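Long-range contact in ATP-dependent DNA helicase PIF1 (Candida albicans, PDB 7OTJ), which probably unwinds DNA in the 5'-3' direction by coupling ATP hydrolysis to translocation, resolving G-quadruplexes and helping to maintain nuclear and mitochondrial genome stability: residues C297-L305 against R417-W426. Sequence-based numbering, arbitrary orientation.
Sequences CIKNFDDQL and RTVVVEPEQW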
loop_
_atom_site.group_PDB
_atom_site.type_symbol
_atom_site.label_atom_id
_atom_site.label_comp_id
_atom_site.label_asym_id
_atom_site.label_seq_id
_atom_site.Cartn_x
_atom_site.Cartn_y
_atom_site.Cartn_z
ATOM N N CYS A 297 -7.105 9.710 5.909
ATOM C CA CYS A 297 -6.018 10.673 5.841
ATOM C C CYS A 297 -4.955 10.196 4.858
ATOM O O CYS A 297 -4.617 9.011 4.815
ATOM C CB CYS A 297 -5.412 10.868 7.228
ATOM S SG CYS A 297 -4.058 12.039 7.283
ATOM N N ILE A 298 -4.421 11.117 4.060
ATOM C CA ILE A 298 -3.441 10.731 3.051
ATOM C C ILE A 298 -2.105 11.449 3.243
ATOM O O ILE A 298 -1.307 11.525 2.313
ATOM C CB ILE A 298 -3.990 10.956 1.629
ATOM C CG1 ILE A 298 -4.246 12.444 1.386
ATOM C CG2 ILE A 298 -5.254 10.145 1.408
ATOM C CD1 ILE A 298 -4.718 12.768 -0.014
ATOM N N LYS A 299 -1.839 11.959 4.447
ATOM C CA LYS A 299 -0.552 12.558 4.773
ATOM C C LYS A 299 -0.146 12.131 6.175
ATOM O O LYS A 299 -0.999 11.975 7.055
ATOM C CB LYS A 299 -0.594 14.092 4.682
ATOM C CG LYS A 299 0.732 14.767 4.999
ATOM C CD LYS A 299 0.728 16.238 4.630
ATOM C CE LYS A 299 0.715 16.437 3.114
ATOM N NZ LYS A 299 1.967 16.001 2.424
ATOM N N ASN A 300 1.158 11.935 6.377
ATOM C CA ASN A 300 1.707 11.620 7.695
ATOM C C ASN A 300 1.905 12.921 8.463
ATOM O O ASN A 300 2.931 13.587 8.342
ATOM C CB ASN A 300 3.015 10.847 7.565
ATOM C CG ASN A 300 2.846 9.534 6.826
ATOM O OD1 ASN A 300 2.640 8.486 7.438
ATOM N ND2 ASN A 300 2.939 9.584 5.501
ATOM N N PHE A 301 0.900 13.307 9.250
ATOM C CA PHE A 301 1.044 14.506 10.069
ATOM C C PHE A 301 1.814 14.215 11.351
ATOM O O PHE A 301 2.882 14.784 11.596
ATOM C CB PHE A 301 -0.331 15.083 10.407
ATOM C CG PHE A 301 -1.003 15.758 9.257
ATOM C CD1 PHE A 301 -0.511 16.952 8.758
ATOM C CD2 PHE A 301 -2.136 15.212 8.683
ATOM C CE1 PHE A 301 -1.128 17.584 7.701
ATOM C CE2 PHE A 301 -2.762 15.840 7.625
ATOM C CZ PHE A 301 -2.257 17.027 7.134
ATOM N N ASP A 302 1.290 13.313 12.166
ATOM C CA ASP A 302 1.820 13.018 13.484
ATOM C C ASP A 302 2.553 11.683 13.453
ATOM O O ASP A 302 2.683 11.036 12.411
ATOM C CB ASP A 302 0.688 13.004 14.516
ATOM C CG ASP A 302 1.173 13.291 15.923
ATOM O OD1 ASP A 302 2.368 13.617 16.087
ATOM O OD2 ASP A 302 0.357 13.188 16.864
ATOM N N ASP A 303 3.031 11.275 14.624
ATOM C CA ASP A 303 3.466 9.902 14.817
ATOM C C ASP A 303 2.281 8.973 15.028
ATOM O O ASP A 303 2.403 7.764 14.806
ATOM C CB ASP A 303 4.419 9.824 16.013
ATOM C CG ASP A 303 5.111 8.481 16.123
ATOM O OD1 ASP A 303 5.184 7.760 15.105
ATOM O OD2 ASP A 303 5.576 8.144 17.233
ATOM N N GLN A 304 1.133 9.520 15.429
ATOM C CA GLN A 304 -0.094 8.767 15.643
ATOM C C GLN A 304 -1.052 8.859 14.463
ATOM O O GLN A 304 -1.655 7.855 14.082
ATOM C CB GLN A 304 -0.793 9.255 16.915
ATOM C CG GLN A 304 -1.430 8.148 17.738
ATOM C CD GLN A 304 -1.856 8.617 19.117
ATOM O OE1 GLN A 304 -1.768 9.803 19.437
ATOM N NE2 GLN A 304 -2.312 7.683 19.945
ATOM N N LEU A 305 -1.193 10.034 13.861
ATOM C CA LEU A 305 -2.053 10.222 12.698
ATOM C C LEU A 305 -1.164 10.229 11.459
ATOM O O LEU A 305 -0.384 11.164 11.252
ATOM C CB LEU A 305 -2.850 11.517 12.816
ATOM C CG LEU A 305 -3.630 11.962 11.580
ATOM C CD1 LEU A 305 -4.636 10.898 11.174
ATOM C CD2 LEU A 305 -4.321 13.288 11.851
ATOM N N ARG A 417 -9.168 10.286 17.935
ATOM C CA ARG A 417 -8.576 11.611 18.119
ATOM C C ARG A 417 -9.167 12.537 17.068
ATOM O O ARG A 417 -8.883 12.383 15.876
ATOM C CB ARG A 417 -7.057 11.559 18.021
ATOM C CG ARG A 417 -6.390 12.909 18.229
ATOM C CD ARG A 417 -4.958 12.748 18.712
ATOM N NE ARG A 417 -4.097 12.117 17.719
ATOM C CZ ARG A 417 -3.232 12.771 16.955
ATOM N NH1 ARG A 417 -3.091 14.083 17.038
ATOM N NH2 ARG A 417 -2.486 12.089 16.091
ATOM N N THR A 418 -9.983 13.489 17.508
ATOM C CA THR A 418 -10.613 14.446 16.612
ATOM C C THR A 418 -9.683 15.633 16.403
ATOM O O THR A 418 -9.105 16.154 17.363
ATOM C CB THR A 418 -11.954 14.910 17.179
ATOM O OG1 THR A 418 -12.757 13.766 17.496
ATOM C CG2 THR A 418 -12.693 15.773 16.168
ATOM N N VAL A 419 -9.545 16.059 15.147
ATOM C CA VAL A 419 -8.632 17.129 14.772
ATOM C C VAL A 419 -9.263 17.939 13.648
ATOM O O VAL A 419 -10.173 17.482 12.952
ATOM C CB VAL A 419 -7.242 16.603 14.336
ATOM C CG1 VAL A 419 -6.464 16.072 15.529
ATOM C CG2 VAL A 419 -7.390 15.528 13.274
ATOM N N VAL A 420 -8.776 19.165 13.492
ATOM C CA VAL A 420 -9.223 20.054 12.426
ATOM C C VAL A 420 -8.262 19.908 11.251
ATOM O O VAL A 420 -7.072 20.224 11.366
ATOM C CB VAL A 420 -9.298 21.510 12.911
ATOM C CG1 VAL A 420 -8.093 21.853 13.791
ATOM C CG2 VAL A 420 -9.401 22.463 11.725
ATOM N N VAL A 421 -8.778 19.438 10.117
ATOM C CA VAL A 421 -7.948 19.062 8.976
ATOM C C VAL A 421 -7.742 20.292 8.097
ATOM O O VAL A 421 -8.684 20.780 7.468
ATOM C CB VAL A 421 -8.581 17.916 8.179
ATOM C CG1 VAL A 421 -7.707 17.546 6.996
ATOM C CG2 VAL A 421 -8.814 16.711 9.067
ATOM N N GLU A 422 -6.503 20.782 8.038
ATOM C CA GLU A 422 -6.130 21.925 7.219
ATOM C C GLU A 422 -5.715 21.482 5.820
ATOM O O GLU A 422 -5.355 20.322 5.606
ATOM C CB GLU A 422 -4.993 22.696 7.890
ATOM C CG GLU A 422 -5.388 23.363 9.198
ATOM C CD GLU A 422 -4.290 24.244 9.758
ATOM O OE1 GLU A 422 -3.169 23.737 9.968
ATOM O OE2 GLU A 422 -4.544 25.448 9.976
ATOM N N PRO A 423 -5.758 22.380 4.833
ATOM C CA PRO A 423 -5.295 22.008 3.493
ATOM C C PRO A 423 -3.782 21.843 3.444
ATOM O O PRO A 423 -3.037 22.480 4.194
ATOM C CB PRO A 423 -5.758 23.179 2.618
ATOM C CG PRO A 423 -5.859 24.328 3.551
ATOM C CD PRO A 423 -6.314 23.744 4.860
ATOM N N GLU A 424 -3.338 20.976 2.533
ATOM C CA GLU A 424 -1.931 20.660 2.345
ATOM C C GLU A 424 -1.562 20.854 0.882
ATOM O O GLU A 424 -2.431 20.957 0.014
ATOM C CB GLU A 424 -1.618 19.222 2.766
ATOM C CG GLU A 424 -1.717 18.983 4.252
ATOM C CD GLU A 424 -0.745 19.839 5.029
ATOM O OE1 GLU A 424 -1.185 20.542 5.961
ATOM O OE2 GLU A 424 0.459 19.820 4.695
ATOM N N GLN A 425 -0.260 20.910 0.613
ATOM C CA GLN A 425 0.247 21.103 -0.739
ATOM C C GLN A 425 1.023 19.874 -1.196
ATOM O O GLN A 425 1.892 19.376 -0.474
ATOM C CB GLN A 425 1.134 22.347 -0.827
ATOM C CG GLN A 425 1.641 22.625 -2.239
ATOM C CD GLN A 425 2.708 23.701 -2.295
ATOM O OE1 GLN A 425 3.408 23.956 -1.315
ATOM N NE2 GLN A 425 2.844 24.334 -3.452
ATOM N N TRP A 426 0.700 19.392 -2.394
ATOM C CA TRP A 426 1.468 18.366 -3.086
ATOM C C TRP A 426 2.133 19.004 -4.295
ATOM O O TRP A 426 1.487 19.739 -5.049
ATOM C CB TRP A 426 0.578 17.197 -3.522
ATOM C CG TRP A 426 0.022 16.376 -2.386
ATOM C CD1 TRP A 426 0.496 15.183 -1.926
ATOM C CD2 TRP A 426 -1.120 16.690 -1.578
ATOM N NE1 TRP A 426 -0.275 14.733 -0.880
ATOM C CE2 TRP A 426 -1.273 15.641 -0.646
ATOM C CE3 TRP A 426 -2.023 17.757 -1.549
ATOM C CZ2 TRP A 426 -2.295 15.628 0.303
ATOM C CZ3 TRP A 426 -3.037 17.742 -0.604
ATOM C CH2 TRP A 426 -3.164 16.685 0.308
#
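Lys-299 against Trp-426 and Glu-424, and Asp-302 against Arg-417, carry a surface contact made mainly by side chains, in which the loop leaving strand 294-297 lies across two strands, 416-420 and 424-429, and the turn that joins them. The strands belong to the curled antiparallel sheet; the loop falls within the 2B domain of Pif1 helicases, a family grouped with SH3-like folds, and the contact lies away from the nucleotide pocket.

At one end Lys-299 reaches over Trp-426. Its chain bends at chi3 (-70°) and again at chi4, laying CE over one indole face, offset toward the rim, and placing Lys-299 NZ 4.6 Å from the centroid of the five-membered ring of Trp-426 in an off-centre cation-pi contact. The aliphatic part crosses Glu-424, with Lys-299 CE 3.6 Å from Glu-424 CB, and CG of the same lysine covers one face of Phe-301. That ring turns its edge to the carboxylate, Phe-301 CE1 lying 3.4 Å from Glu-424 OE1 with the two planes 86° apart. Ile-298 CD1 packs 3.8 Å from Trp-426 CZ2, and Pro-443 of strand 435-446 touches both Trp-426 and Phe-301.

At the other end Arg-417 NH2 forms a salt bridge with Asp-302 OD2 at 3.1 Å, the carboxylate and guanidinium planes inclined by 69°. Two residues along the strand from Arg-417, Val-419 CG2 meets Leu-305 CD2 at 4.1 Å, and Phe-408 of strand 404-409 touches both residues.

Lys-299 NZ stays 4.7 Å from Glu-424 OE2, too far for a salt bridge, although the opposite charges probably still attract; what ties 297-305 to 417-426 is thus mainly one salt bridge, an off-centre cation-pi contact and apolar packing.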